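Local coordinates for protein beta-L-arabinobiosidase (Bacteroides thetaiotaomicron, PDB 5MQR) that probably hydrolyses glycosidic bonds at arabinofuranose residues of plant pectin, as part of glycan breakdown by a gut bacterium, at residues F961-P966 against E1041-I1046; S973-Q978 against T1027-L1032; H733-G738 against K745-F750. One frame throughout, in Å; residues are numbered along the deposited sequence.

Overall arrangement
Contacts 1 and 2 form one continuous patch, their centres about 9 Å apart, whereas contact 3 lies elsewhere in the glycoside hydrolase region, its centre about 34 Å from that of contact 1 and 33 Å from that of contact 2. Contact 2 is nested along the chain within the loop that contact 1 closes. Backbone links join the two: the N of Asn1043 probably bonds to the O of Gly1031, and the N of Leu1045 to the O of Leu1029. Contact 3 closes before either opens. There the side chain of Trp735 lies about 10 Å from a bound HEPES buffer molecule, which by itself identifies no active site.

Contact 1: residues F961-P966 against E1041-I1046; sequences FMNNYP and EINPLI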
ATOM      1  N   PHE A 961      27.307  -3.854  14.825  1.00 25.34           N
ATOM      2  CA  PHE A 961      27.548  -5.087  15.542  1.00 26.46           C
ATOM      3  C   PHE A 961      26.396  -6.048  15.317  1.00 26.68           C
ATOM      4  O   PHE A 961      26.626  -7.202  14.987  1.00 26.69           O
ATOM      5  CB  PHE A 961      27.690  -4.804  17.028  1.00 26.91           C
ATOM      6  CG  PHE A 961      28.019  -6.011  17.855  1.00 28.12           C
ATOM      7  CD1 PHE A 961      29.224  -6.706  17.663  1.00 28.39           C
ATOM      8  CD2 PHE A 961      27.166  -6.410  18.905  1.00 28.38           C
ATOM      9  CE1 PHE A 961      29.531  -7.787  18.464  1.00 29.12           C
ATOM     10  CE2 PHE A 961      27.486  -7.489  19.707  1.00 28.40           C
ATOM     11  CZ  PHE A 961      28.652  -8.181  19.476  1.00 28.94           C
HETATM   12  N   MSE A 962      25.169  -5.558  15.448  1.00 26.52           N
HETATM   13  CA  MSE A 962      23.996  -6.425  15.291  1.00 27.37           C
HETATM   14  C   MSE A 962      23.763  -6.866  13.865  1.00 27.33           C
HETATM   15  O   MSE A 962      23.275  -7.981  13.626  1.00 27.76           O
HETATM   16  CB  MSE A 962      22.774  -5.733  15.851  1.00 27.84           C
HETATM   17  CG  MSE A 962      22.880  -5.714  17.372  1.00 29.36           C
HETATM   18 SE   MSE A 962      21.394  -4.682  18.145  1.00 30.95          SE
HETATM   19  CE  MSE A 962      20.030  -6.076  17.918  1.00 30.64           C
ATOM     20  N   ASN A 963      24.105  -6.016  12.906  1.00 26.85           N
ATOM     21  CA  ASN A 963      23.985  -6.376  11.500  1.00 27.37           C
ATOM     22  C   ASN A 963      25.121  -7.247  10.965  1.00 28.09           C
ATOM     23  O   ASN A 963      24.856  -8.127  10.165  1.00 28.01           O
ATOM     24  CB  ASN A 963      23.892  -5.130  10.616  1.00 27.08           C
ATOM     25  CG  ASN A 963      22.505  -4.578  10.550  1.00 26.49           C
ATOM     26  OD1 ASN A 963      21.733  -4.970   9.676  1.00 27.20           O
ATOM     27  ND2 ASN A 963      22.162  -3.674  11.477  1.00 25.57           N
ATOM     28  N   ASN A 964      26.366  -6.988  11.377  1.00 28.40           N
ATOM     29  CA  ASN A 964      27.527  -7.533  10.668  1.00 29.23           C
ATOM     30  C   ASN A 964      28.268  -8.626  11.429  1.00 30.50           C
ATOM     31  O   ASN A 964      29.145  -9.239  10.868  1.00 30.83           O
ATOM     32  CB  ASN A 964      28.498  -6.401  10.285  1.00 28.83           C
ATOM     33  CG  ASN A 964      27.849  -5.339   9.428  1.00 28.34           C
ATOM     34  OD1 ASN A 964      26.940  -5.619   8.657  1.00 28.31           O
ATOM     35  ND2 ASN A 964      28.304  -4.109   9.564  1.00 28.13           N
ATOM     36  N   TYR A 965      27.905  -8.889  12.684  1.00 31.40           N
ATOM     37  CA  TYR A 965      28.651  -9.819  13.533  1.00 32.77           C
ATOM     38  C   TYR A 965      27.710 -10.940  14.008  1.00 34.23           C
ATOM     39  O   TYR A 965      26.556 -10.671  14.317  1.00 33.17           O
ATOM     40  CB  TYR A 965      29.265  -9.088  14.736  1.00 32.07           C
ATOM     41  CG  TYR A 965      30.393  -8.126  14.388  1.00 31.79           C
ATOM     42  CD1 TYR A 965      30.146  -6.929  13.705  1.00 31.02           C
ATOM     43  CD2 TYR A 965      31.713  -8.403  14.766  1.00 31.86           C
ATOM     44  CE1 TYR A 965      31.183  -6.054  13.390  1.00 30.78           C
ATOM     45  CE2 TYR A 965      32.743  -7.543  14.455  1.00 31.78           C
ATOM     46  CZ  TYR A 965      32.475  -6.370  13.766  1.00 31.31           C
ATOM     47  OH  TYR A 965      33.504  -5.523  13.460  1.00 31.27           O
ATOM     48  N   PRO A 966      28.198 -12.198  14.044  1.00 36.19           N
ATOM     49  CA  PRO A 966      27.397 -13.286  14.602  1.00 37.91           C
ATOM     50  C   PRO A 966      27.456 -13.167  16.119  1.00 38.50           C
ATOM     51  O   PRO A 966      28.501 -13.306  16.727  1.00 41.44           O
ATOM     52  CB  PRO A 966      28.107 -14.549  14.103  1.00 38.74           C
ATOM     53  CG  PRO A 966      29.548 -14.136  13.975  1.00 39.21           C
ATOM     54  CD  PRO A 966      29.570 -12.639  13.724  1.00 37.71           C
ATOM     55  N   GLU A1041      19.604  -3.807   0.921  1.00 28.74           N
ATOM     56  CA  GLU A1041      19.684  -4.658   2.112  1.00 29.26           C
ATOM     57  C   GLU A1041      18.984  -3.922   3.240  1.00 27.71           C
ATOM     58  O   GLU A1041      19.385  -2.821   3.588  1.00 27.69           O
ATOM     59  CB  GLU A1041      21.153  -4.924   2.478  1.00 30.80           C
ATOM     60  CG  GLU A1041      21.395  -5.724   3.771  1.00 32.25           C
ATOM     61  CD  GLU A1041      22.868  -5.740   4.232  1.00 33.85           C
ATOM     62  OE1 GLU A1041      23.748  -5.202   3.537  1.00 34.34           O
ATOM     63  OE2 GLU A1041      23.165  -6.295   5.316  1.00 36.22           O
ATOM     64  N   ILE A1042      17.928  -4.515   3.776  1.00 26.83           N
ATOM     65  CA  ILE A1042      17.298  -4.001   4.977  1.00 26.57           C
ATOM     66  C   ILE A1042      17.268  -5.054   6.053  1.00 26.19           C
ATOM     67  O   ILE A1042      17.241  -6.246   5.772  1.00 25.99           O
ATOM     68  CB  ILE A1042      15.878  -3.427   4.760  1.00 26.50           C
ATOM     69  CG1 ILE A1042      14.814  -4.525   4.642  1.00 26.85           C
ATOM     70  CG2 ILE A1042      15.871  -2.515   3.551  1.00 26.63           C
ATOM     71  CD1 ILE A1042      13.398  -3.986   4.494  1.00 26.51           C
ATOM     72  N   ASN A1043      17.257  -4.588   7.294  1.00 25.64           N
ATOM     73  CA  ASN A1043      17.215  -5.466   8.445  1.00 25.62           C
ATOM     74  C   ASN A1043      16.754  -4.645   9.632  1.00 25.63           C
ATOM     75  O   ASN A1043      17.572  -4.169  10.415  1.00 25.50           O
ATOM     76  CB  ASN A1043      18.596  -6.078   8.692  1.00 26.01           C
ATOM     77  CG  ASN A1043      18.585  -7.071   9.834  1.00 26.29           C
ATOM     78  OD1 ASN A1043      17.618  -7.815   9.999  1.00 26.42           O
ATOM     79  ND2 ASN A1043      19.619  -7.049  10.655  1.00 25.98           N
ATOM     80  N   PRO A1044      15.438  -4.427   9.745  1.00 26.09           N
ATOM     81  CA  PRO A1044      14.926  -3.625  10.853  1.00 26.03           C
ATOM     82  C   PRO A1044      15.228  -4.230  12.207  1.00 26.14           C
ATOM     83  O   PRO A1044      15.092  -5.422  12.382  1.00 26.07           O
ATOM     84  CB  PRO A1044      13.421  -3.604  10.626  1.00 25.80           C
ATOM     85  CG  PRO A1044      13.218  -4.062   9.236  1.00 26.14           C
ATOM     86  CD  PRO A1044      14.356  -4.961   8.909  1.00 26.48           C
ATOM     87  N   LEU A1045      15.638  -3.397  13.149  1.00 26.84           N
ATOM     88  CA  LEU A1045      15.880  -3.835  14.511  1.00 28.51           C
ATOM     89  C   LEU A1045      14.712  -3.410  15.395  1.00 30.02           C
ATOM     90  O   LEU A1045      14.883  -2.771  16.415  1.00 32.80           O
ATOM     91  CB  LEU A1045      17.207  -3.252  15.029  1.00 27.57           C
ATOM     92  CG  LEU A1045      18.411  -3.486  14.137  1.00 27.44           C
ATOM     93  CD1 LEU A1045      19.589  -2.668  14.633  1.00 27.36           C
ATOM     94  CD2 LEU A1045      18.732  -4.963  14.019  1.00 27.99           C
ATOM     95  N   ILE A1046      13.513  -3.734  14.969  1.00 32.13           N
ATOM     96  CA  ILE A1046      12.312  -3.483  15.731  1.00 32.24           C
ATOM     97  C   ILE A1046      11.888  -4.886  16.144  1.00 32.47           C
ATOM     98  O   ILE A1046      11.942  -5.792  15.328  1.00 34.07           O
ATOM     99  CB  ILE A1046      11.283  -2.789  14.845  1.00 32.01           C
ATOM    100  CG1 ILE A1046      11.859  -1.460  14.404  1.00 32.29           C
ATOM    101  CG2 ILE A1046       9.971  -2.572  15.585  1.00 32.22           C
ATOM    102  CD1 ILE A1046      10.994  -0.701  13.424  1.00 32.27           C
TER
HETATM  103  O   HOH W   1      20.180  -8.491  13.312  1.00 43.76           O
HETATM  104  O   HOH W   2      19.506  -2.401  11.099  1.00 21.86           O
HETATM  105  O   HOH W   3      21.867  -6.791   7.490  1.00 22.38           O
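Asn963 runs alongside Asn1043 in the opposite direction, its carboxamide turned almost perpendicular, 89°, to that of its neighbour. One hydrogen bond joins them, from Asn1043 ND2 to Asn963 OD1 at 3.1 Å. It is nearly straight at the hydrogen (166°), and OD1 sits in the amide plane of Asn1043, but the donor stands well above the carbonyl plane of Asn963. With CG placed beside its own backbone N (chi1 -83°), Asn963 swings its amide out to reach this neighbour, while its ND2 turns back to Ala959 O in the preceding helical turn. OD1 also accepts from a water, 2.8 Å away, that donates to Glu1041 OE2 as well; OE1 of that carboxylate pairs with Arg1035. A second water links the Met962 carbonyl to the Asn1043 side chain, donating to O (3.2 Å) and accepting from ND2 (3.1 Å), so both protons of that amide nitrogen have acceptors. The junction sets the C-terminal end of helix 948-964, in the MGH1-like glycoside hydrolase region, against the segment leaving strand 1040-1042, in the stretch assigned to the family 65 C-terminal domain. Beside these polar groups the packing is looser. Leu1045 CD2 lies 4.3 Å from CE of Met962, a selenomethionine, and the other methyl, Leu1045 CD1, lies near an amide nitrogen, 4.2 Å from Asn963 ND2. Tyr975 and Asp972 of helix 972-985 touch both Met962 and Leu1045.

Contact 2: residues S973-Q978 against T1027-L1032; sequences SVYFRQ and TGLIGL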
ATOM      1  N   SER A 973      15.024  -5.827  21.114  1.00 28.84           N
ATOM      2  CA  SER A 973      14.412  -5.096  22.224  1.00 29.00           C
ATOM      3  C   SER A 973      15.374  -4.161  22.879  1.00 27.86           C
ATOM      4  O   SER A 973      14.990  -3.068  23.282  1.00 28.08           O
ATOM      5  CB  SER A 973      13.875  -6.040  23.304  1.00 29.80           C
ATOM      6  OG  SER A 973      12.769  -6.699  22.766  1.00 32.02           O
ATOM      7  N   VAL A 974      16.612  -4.612  23.019  1.00 26.59           N
ATOM      8  CA  VAL A 974      17.623  -3.791  23.610  1.00 25.89           C
ATOM      9  C   VAL A 974      17.935  -2.559  22.754  1.00 24.22           C
ATOM     10  O   VAL A 974      18.037  -1.455  23.289  1.00 22.93           O
ATOM     11  CB  VAL A 974      18.912  -4.589  23.925  1.00 26.45           C
ATOM     12  CG1 VAL A 974      20.027  -3.659  24.406  1.00 25.99           C
ATOM     13  CG2 VAL A 974      18.613  -5.628  24.999  1.00 27.55           C
ATOM     14  N   TYR A 975      18.124  -2.761  21.457  1.00 23.78           N
ATOM     15  CA  TYR A 975      18.412  -1.642  20.567  1.00 23.90           C
ATOM     16  C   TYR A 975      17.206  -0.678  20.541  1.00 23.57           C
ATOM     17  O   TYR A 975      17.374   0.547  20.647  1.00 23.73           O
ATOM     18  CB  TYR A 975      18.777  -2.107  19.136  1.00 23.41           C
ATOM     19  CG  TYR A 975      18.882  -0.965  18.164  1.00 22.92           C
ATOM     20  CD1 TYR A 975      20.079  -0.273  17.977  1.00 23.52           C
ATOM     21  CD2 TYR A 975      17.780  -0.548  17.449  1.00 22.73           C
ATOM     22  CE1 TYR A 975      20.162   0.814  17.095  1.00 23.11           C
ATOM     23  CE2 TYR A 975      17.844   0.515  16.567  1.00 22.57           C
ATOM     24  CZ  TYR A 975      19.030   1.198  16.389  1.00 22.64           C
ATOM     25  OH  TYR A 975      19.057   2.255  15.502  1.00 22.54           O
ATOM     26  N   PHE A 976      16.011  -1.235  20.393  1.00 23.14           N
ATOM     27  CA  PHE A 976      14.792  -0.434  20.341  1.00 23.15           C
ATOM     28  C   PHE A 976      14.642   0.399  21.591  1.00 24.37           C
ATOM     29  O   PHE A 976      14.320   1.582  21.512  1.00 23.64           O
ATOM     30  CB  PHE A 976      13.531  -1.301  20.188  1.00 22.64           C
ATOM     31  CG  PHE A 976      12.272  -0.499  20.002  1.00 21.69           C
ATOM     32  CD1 PHE A 976      11.519  -0.089  21.104  1.00 21.56           C
ATOM     33  CD2 PHE A 976      11.865  -0.119  18.738  1.00 21.00           C
ATOM     34  CE1 PHE A 976      10.379   0.681  20.943  1.00 21.26           C
ATOM     35  CE2 PHE A 976      10.699   0.620  18.559  1.00 20.95           C
ATOM     36  CZ  PHE A 976       9.959   1.037  19.663  1.00 20.91           C
ATOM     37  N   ARG A 977      14.883  -0.230  22.737  1.00 26.74           N
ATOM     38  CA  ARG A 977      14.719   0.419  24.030  1.00 28.21           C
ATOM     39  C   ARG A 977      15.667   1.611  24.174  1.00 26.75           C
ATOM     40  O   ARG A 977      15.267   2.648  24.683  1.00 26.61           O
ATOM     41  CB  ARG A 977      14.900  -0.595  25.175  1.00 31.43           C
ATOM     42  CG  ARG A 977      14.680  -0.065  26.591  1.00 35.11           C
ATOM     43  CD  ARG A 977      13.299   0.596  26.743  1.00 38.66           C
ATOM     44  NE  ARG A 977      13.094   1.122  28.094  1.00 41.77           N
ATOM     45  CZ  ARG A 977      12.197   2.053  28.445  1.00 44.69           C
ATOM     46  NH1 ARG A 977      11.373   2.620  27.558  1.00 44.25           N
ATOM     47  NH2 ARG A 977      12.133   2.440  29.720  1.00 46.66           N
ATOM     48  N   GLN A 978      16.897   1.483  23.693  1.00 25.19           N
ATOM     49  CA  GLN A 978      17.852   2.592  23.774  1.00 24.42           C
ATOM     50  C   GLN A 978      17.493   3.714  22.808  1.00 23.76           C
ATOM     51  O   GLN A 978      17.683   4.877  23.144  1.00 23.06           O
ATOM     52  CB  GLN A 978      19.295   2.126  23.555  1.00 24.20           C
ATOM     53  CG  GLN A 978      19.879   1.387  24.748  1.00 24.74           C
ATOM     54  CD  GLN A 978      19.799   2.203  26.042  1.00 24.70           C
ATOM     55  OE1 GLN A 978      19.958   3.411  26.022  1.00 24.28           O
ATOM     56  NE2 GLN A 978      19.536   1.548  27.153  1.00 24.92           N
ATOM     57  N   THR A1027      18.958   3.830   9.184  1.00 22.23           N
ATOM     58  CA  THR A1027      19.899   2.726   8.979  1.00 22.62           C
ATOM     59  C   THR A1027      19.870   1.643  10.044  1.00 23.21           C
ATOM     60  O   THR A1027      20.385   0.553   9.793  1.00 23.71           O
ATOM     61  CB  THR A1027      21.371   3.197   8.832  1.00 22.28           C
ATOM     62  OG1 THR A1027      21.806   3.816  10.043  1.00 21.85           O
ATOM     63  CG2 THR A1027      21.515   4.151   7.687  1.00 22.02           C
ATOM     64  N   GLY A1028      19.322   1.929  11.225  1.00 23.17           N
ATOM     65  CA  GLY A1028      19.345   0.977  12.326  1.00 23.45           C
ATOM     66  C   GLY A1028      17.960   0.435  12.595  1.00 24.00           C
ATOM     67  O   GLY A1028      17.696  -0.763  12.403  1.00 23.77           O
ATOM     68  N   LEU A1029      17.069   1.329  13.038  1.00 24.35           N
ATOM     69  CA  LEU A1029      15.678   0.973  13.368  1.00 24.53           C
ATOM     70  C   LEU A1029      14.906   0.415  12.158  1.00 23.94           C
ATOM     71  O   LEU A1029      14.474  -0.710  12.176  1.00 23.41           O
ATOM     72  CB  LEU A1029      14.950   2.184  13.942  1.00 24.99           C
ATOM     73  CG  LEU A1029      13.674   1.800  14.666  1.00 26.18           C
ATOM     74  CD1 LEU A1029      13.949   1.253  16.053  1.00 27.01           C
ATOM     75  CD2 LEU A1029      12.805   3.019  14.785  1.00 27.31           C
ATOM     76  N   ILE A1030      14.766   1.206  11.108  1.00 23.99           N
ATOM     77  CA  ILE A1030      14.175   0.737   9.853  1.00 24.41           C
ATOM     78  C   ILE A1030      15.139  -0.210   9.146  1.00 24.11           C
ATOM     79  O   ILE A1030      14.718  -1.142   8.472  1.00 23.95           O
ATOM     80  CB  ILE A1030      13.856   1.915   8.909  1.00 25.56           C
ATOM     81  CG1 ILE A1030      12.817   2.853   9.532  1.00 25.64           C
ATOM     82  CG2 ILE A1030      13.357   1.432   7.543  1.00 25.78           C
ATOM     83  CD1 ILE A1030      11.417   2.289   9.536  1.00 26.17           C
ATOM     84  N   GLY A1031      16.438   0.031   9.307  1.00 23.49           N
ATOM     85  CA  GLY A1031      17.426  -0.936   8.930  1.00 23.11           C
ATOM     86  C   GLY A1031      17.867  -0.912   7.482  1.00 22.79           C
ATOM     87  O   GLY A1031      18.376  -1.934   6.996  1.00 22.92           O
ATOM     88  N   LEU A1032      17.743   0.220   6.794  1.00 21.72           N
ATOM     89  CA  LEU A1032      18.345   0.322   5.460  1.00 21.97           C
ATOM     90  C   LEU A1032      19.856   0.368   5.603  1.00 22.02           C
ATOM     91  O   LEU A1032      20.379   1.297   6.198  1.00 21.56           O
ATOM     92  CB  LEU A1032      17.858   1.561   4.720  1.00 22.01           C
ATOM     93  CG  LEU A1032      18.487   1.858   3.342  1.00 22.43           C
ATOM     94  CD1 LEU A1032      18.268   0.741   2.330  1.00 22.79           C
ATOM     95  CD2 LEU A1032      17.909   3.157   2.810  1.00 22.22           C
TER
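Leu1029 and Phe976 make the tight apolar part of this contact: the CD1 methyl of Leu1029 comes 3.7 Å from CD2 of the Phe976 ring. The same methyl also touches the neighbouring aromatic residue, CD1 being 4.0 Å from Tyr975 CE2. The two consecutive rings leave the helix in directions nearly at right angles, and the methyl meets the inner flank of both. With CG anti to the backbone N (chi1 172°), the Tyr975 ring extends toward Gly1028 and Leu1029 and sets its hydroxyl on the backbone, OH 3.4 Å from Gly1028 CA, a close approach possible at a residue without a side chain. Its OH is also 3.3 Å from Leu1029 N, but the angle is poor and no hydrogen bond forms. This is helix-to-helix packing within the helical region, consistent with the (alpha/alpha)6 barrel of six-hairpin glycosidases: helix 972-985 lies against the last turns of helix 1022-1029, where the coil widens to a pi-type turn at 1027-1029 and the chain then breaks away at Gly1031 with positive phi. Phe668 and Trp1051 also meet the Phe976 ring, Trp1051 edge-to-face, and Leu955 and Met962 of helix 948-964 touch Tyr975. The other side of helix 972-985 is quite different. Ser973 and Arg977 are exposed there and take no part in the packing; Arg977 makes a salt bridge with Glu980 one turn further along.

Contact 3: residues H733-G738 against K745-F750; sequences HTWYRG and KKMDKF
Met747, here a selenomethionine, places its selenium over the face of the Tyr736 ring, 4.4 Å from the ring centroid and only 13° off the normal, and displaced a little toward the rim. The selenium also comes 3.6 Å from the backbone O of Trp735, with no hydrogen bond involved. A second Met-aromatic contact involves Trp735, where the geometry is oblique: the selenium is 5.3 Å from the centroid of the six-membered ring, and the closer approach is made by Met747 CG, 3.7 Å from Trp735 CE3. The chain bends at its last torsion (chi3 78°), which sends the methyl to the phenol end of the tyrosine, with CE 3.7 Å from Tyr736 OH and 3.8 Å from Tyr736 CZ. One side chain thus touches two consecutive aromatic residues, its CG at the tryptophan and its selenium and methyl at the tyrosine. They stand in the last turn or so of helix 726-737, and Met747 comes from the 3-10 turn in the connection to helix 754-765, so the contact folds this connection back on the helix it has just left. Met774 and Leu778 of helix 768-788 touch Tyr736; Glu781 of the same helix is hydrogen-bonded to Tyr736 OH and also touches Met747. No hydrogen bond crosses between the two segments, and with the polarisable selenium over the ring face the attraction is probably largely dispersion.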
ATOM      1  N   HIS A 733      32.399  21.055   0.656  1.00 27.55           N
ATOM      2  CA  HIS A 733      33.383  21.874  -0.067  1.00 28.51           C
ATOM      3  C   HIS A 733      33.813  23.091   0.752  1.00 28.17           C
ATOM      4  O   HIS A 733      34.962  23.473   0.710  1.00 28.62           O
ATOM      5  CB  HIS A 733      32.896  22.274  -1.462  1.00 29.45           C
ATOM      6  CG  HIS A 733      32.857  21.131  -2.439  1.00 30.43           C
ATOM      7  ND1 HIS A 733      32.152  21.187  -3.627  1.00 30.78           N
ATOM      8  CD2 HIS A 733      33.402  19.890  -2.384  1.00 30.34           C
ATOM      9  CE1 HIS A 733      32.273  20.034  -4.264  1.00 30.84           C
ATOM     10  NE2 HIS A 733      33.031  19.235  -3.534  1.00 31.07           N
ATOM     11  N   THR A 734      32.903  23.651   1.541  1.00 27.77           N
ATOM     12  CA  THR A 734      33.224  24.775   2.416  1.00 27.95           C
ATOM     13  C   THR A 734      34.318  24.405   3.444  1.00 27.87           C
ATOM     14  O   THR A 734      35.262  25.170   3.635  1.00 28.02           O
ATOM     15  CB  THR A 734      31.951  25.266   3.117  1.00 27.88           C
ATOM     16  OG1 THR A 734      31.079  25.868   2.149  1.00 28.36           O
ATOM     17  CG2 THR A 734      32.267  26.257   4.210  1.00 28.41           C
ATOM     18  N   TRP A 735      34.189  23.234   4.081  1.00 27.03           N
ATOM     19  CA  TRP A 735      35.217  22.745   5.003  1.00 26.96           C
ATOM     20  C   TRP A 735      36.562  22.557   4.316  1.00 27.65           C
ATOM     21  O   TRP A 735      37.584  22.938   4.892  1.00 28.32           O
ATOM     22  CB  TRP A 735      34.818  21.432   5.710  1.00 26.09           C
ATOM     23  CG  TRP A 735      33.986  21.622   6.909  1.00 25.25           C
ATOM     24  CD1 TRP A 735      32.685  21.256   7.063  1.00 24.68           C
ATOM     25  CD2 TRP A 735      34.378  22.244   8.135  1.00 25.38           C
ATOM     26  NE1 TRP A 735      32.240  21.604   8.310  1.00 24.41           N
ATOM     27  CE2 TRP A 735      33.257  22.230   8.986  1.00 25.04           C
ATOM     28  CE3 TRP A 735      35.563  22.811   8.597  1.00 25.95           C
ATOM     29  CZ2 TRP A 735      33.296  22.749  10.282  1.00 25.06           C
ATOM     30  CZ3 TRP A 735      35.597  23.337   9.877  1.00 25.98           C
ATOM     31  CH2 TRP A 735      34.478  23.283  10.708  1.00 25.67           C
ATOM     32  N   TYR A 736      36.568  21.993   3.109  1.00 27.69           N
ATOM     33  CA  TYR A 736      37.839  21.573   2.476  1.00 28.76           C
ATOM     34  C   TYR A 736      38.452  22.593   1.515  1.00 29.84           C
ATOM     35  O   TYR A 736      39.654  22.537   1.241  1.00 30.93           O
ATOM     36  CB  TYR A 736      37.683  20.216   1.789  1.00 28.21           C
ATOM     37  CG  TYR A 736      37.556  19.087   2.783  1.00 27.65           C
ATOM     38  CD1 TYR A 736      36.312  18.697   3.274  1.00 26.88           C
ATOM     39  CD2 TYR A 736      38.684  18.410   3.248  1.00 27.94           C
ATOM     40  CE1 TYR A 736      36.192  17.664   4.202  1.00 26.73           C
ATOM     41  CE2 TYR A 736      38.573  17.383   4.178  1.00 27.56           C
ATOM     42  CZ  TYR A 736      37.326  17.004   4.644  1.00 26.90           C
ATOM     43  OH  TYR A 736      37.210  15.994   5.554  1.00 26.25           O
ATOM     44  N   ARG A 737      37.632  23.502   0.995  1.00 30.29           N
ATOM     45  CA  ARG A 737      38.089  24.483   0.014  1.00 31.51           C
ATOM     46  C   ARG A 737      37.665  25.910   0.328  1.00 31.99           C
ATOM     47  O   ARG A 737      37.911  26.807  -0.461  1.00 32.14           O
ATOM     48  CB  ARG A 737      37.566  24.080  -1.360  1.00 31.40           C
ATOM     49  CG  ARG A 737      38.132  22.749  -1.828  1.00 31.54           C
ATOM     50  CD  ARG A 737      37.223  22.069  -2.809  1.00 31.25           C
ATOM     51  NE  ARG A 737      37.669  20.705  -3.074  1.00 31.59           N
ATOM     52  CZ  ARG A 737      37.190  19.917  -4.034  1.00 31.25           C
ATOM     53  NH1 ARG A 737      36.222  20.335  -4.836  1.00 30.78           N
ATOM     54  NH2 ARG A 737      37.692  18.697  -4.192  1.00 31.36           N
ATOM     55  N   GLY A 738      37.072  26.139   1.489  1.00 32.44           N
ATOM     56  CA  GLY A 738      36.462  27.428   1.762  1.00 33.51           C
ATOM     57  C   GLY A 738      37.381  28.446   2.391  1.00 34.32           C
ATOM     58  O   GLY A 738      36.920  29.511   2.745  1.00 34.96           O
ATOM     59  N   LYS A 745      41.297  26.171   8.616  1.00 38.80           N
ATOM     60  CA  LYS A 745      42.430  26.038   9.516  1.00 41.44           C
ATOM     61  C   LYS A 745      42.104  25.193  10.760  1.00 39.45           C
ATOM     62  O   LYS A 745      42.910  24.367  11.171  1.00 38.46           O
ATOM     63  CB  LYS A 745      42.856  27.456   9.918  1.00 45.78           C
ATOM     64  CG  LYS A 745      44.099  27.613  10.773  1.00 49.76           C
ATOM     65  CD  LYS A 745      44.646  29.070  10.744  1.00 54.52           C
ATOM     66  CE  LYS A 745      43.582  30.204  10.812  1.00 56.07           C
ATOM     67  NZ  LYS A 745      43.115  30.734   9.473  1.00 57.51           N
ATOM     68  N   LYS A 746      40.903  25.371  11.321  1.00 37.63           N
ATOM     69  CA  LYS A 746      40.540  24.729  12.597  1.00 36.90           C
ATOM     70  C   LYS A 746      39.992  23.315  12.484  1.00 35.08           C
ATOM     71  O   LYS A 746      39.542  22.752  13.471  1.00 35.27           O
ATOM     72  CB  LYS A 746      39.618  25.632  13.414  1.00 37.21           C
ATOM     73  CG  LYS A 746      40.331  26.927  13.759  1.00 38.64           C
ATOM     74  CD  LYS A 746      39.498  27.834  14.633  1.00 39.41           C
ATOM     75  CE  LYS A 746      40.273  29.109  14.923  1.00 40.62           C
ATOM     76  NZ  LYS A 746      39.527  29.953  15.893  1.00 41.70           N
HETATM   77  N   MSE A 747      40.102  22.705  11.312  1.00 34.21           N
HETATM   78  CA  MSE A 747      39.996  21.239  11.208  1.00 33.92           C
HETATM   79  C   MSE A 747      41.060  20.549  12.048  1.00 34.38           C
HETATM   80  O   MSE A 747      40.847  19.430  12.524  1.00 34.01           O
HETATM   81  CB  MSE A 747      40.089  20.776   9.749  1.00 33.34           C
HETATM   82  CG  MSE A 747      38.847  21.219   8.991  1.00 33.10           C
HETATM   83 SE   MSE A 747      38.683  20.415   7.208  1.00 32.99          SE
HETATM   84  CE  MSE A 747      38.026  18.715   7.940  1.00 32.77           C
ATOM     85  N   ASP A 748      42.206  21.201  12.254  1.00 35.25           N
ATOM     86  CA  ASP A 748      43.229  20.637  13.113  1.00 36.83           C
ATOM     87  C   ASP A 748      42.853  20.628  14.620  1.00 35.33           C
ATOM     88  O   ASP A 748      43.590  20.066  15.403  1.00 35.69           O
ATOM     89  CB  ASP A 748      44.640  21.237  12.812  1.00 39.38           C
ATOM     90  CG  ASP A 748      44.814  22.703  13.247  1.00 41.30           C
ATOM     91  OD1 ASP A 748      43.967  23.291  13.963  1.00 42.49           O
ATOM     92  OD2 ASP A 748      45.845  23.285  12.848  1.00 43.67           O
ATOM     93  N   LYS A 749      41.720  21.216  15.011  1.00 33.48           N
ATOM     94  CA  LYS A 749      41.331  21.292  16.416  1.00 33.11           C
ATOM     95  C   LYS A 749      40.490  20.112  16.887  1.00 32.01           C
ATOM     96  O   LYS A 749      40.281  19.972  18.080  1.00 30.70           O
ATOM     97  CB  LYS A 749      40.571  22.605  16.709  1.00 33.63           C
ATOM     98  CG  LYS A 749      41.369  23.890  16.478  1.00 35.05           C
ATOM     99  CD  LYS A 749      42.531  24.009  17.445  1.00 36.40           C
ATOM    100  CE  LYS A 749      43.269  25.326  17.265  1.00 38.22           C
ATOM    101  NZ  LYS A 749      44.643  25.207  17.839  1.00 39.53           N
ATOM    102  N   PHE A 750      39.999  19.286  15.964  1.00 31.36           N
ATOM    103  CA  PHE A 750      39.187  18.136  16.334  1.00 30.95           C
ATOM    104  C   PHE A 750      39.489  16.906  15.493  1.00 30.67           C
ATOM    105  O   PHE A 750      39.706  17.004  14.273  1.00 30.12           O
ATOM    106  CB  PHE A 750      37.694  18.470  16.238  1.00 30.84           C
ATOM    107  CG  PHE A 750      37.243  19.511  17.221  1.00 30.72           C
ATOM    108  CD1 PHE A 750      37.009  19.173  18.550  1.00 31.41           C
ATOM    109  CD2 PHE A 750      37.087  20.830  16.836  1.00 31.01           C
ATOM    110  CE1 PHE A 750      36.611  20.133  19.476  1.00 31.28           C
ATOM    111  CE2 PHE A 750      36.679  21.791  17.751  1.00 31.14           C
ATOM    112  CZ  PHE A 750      36.447  21.446  19.072  1.00 30.99           C
TER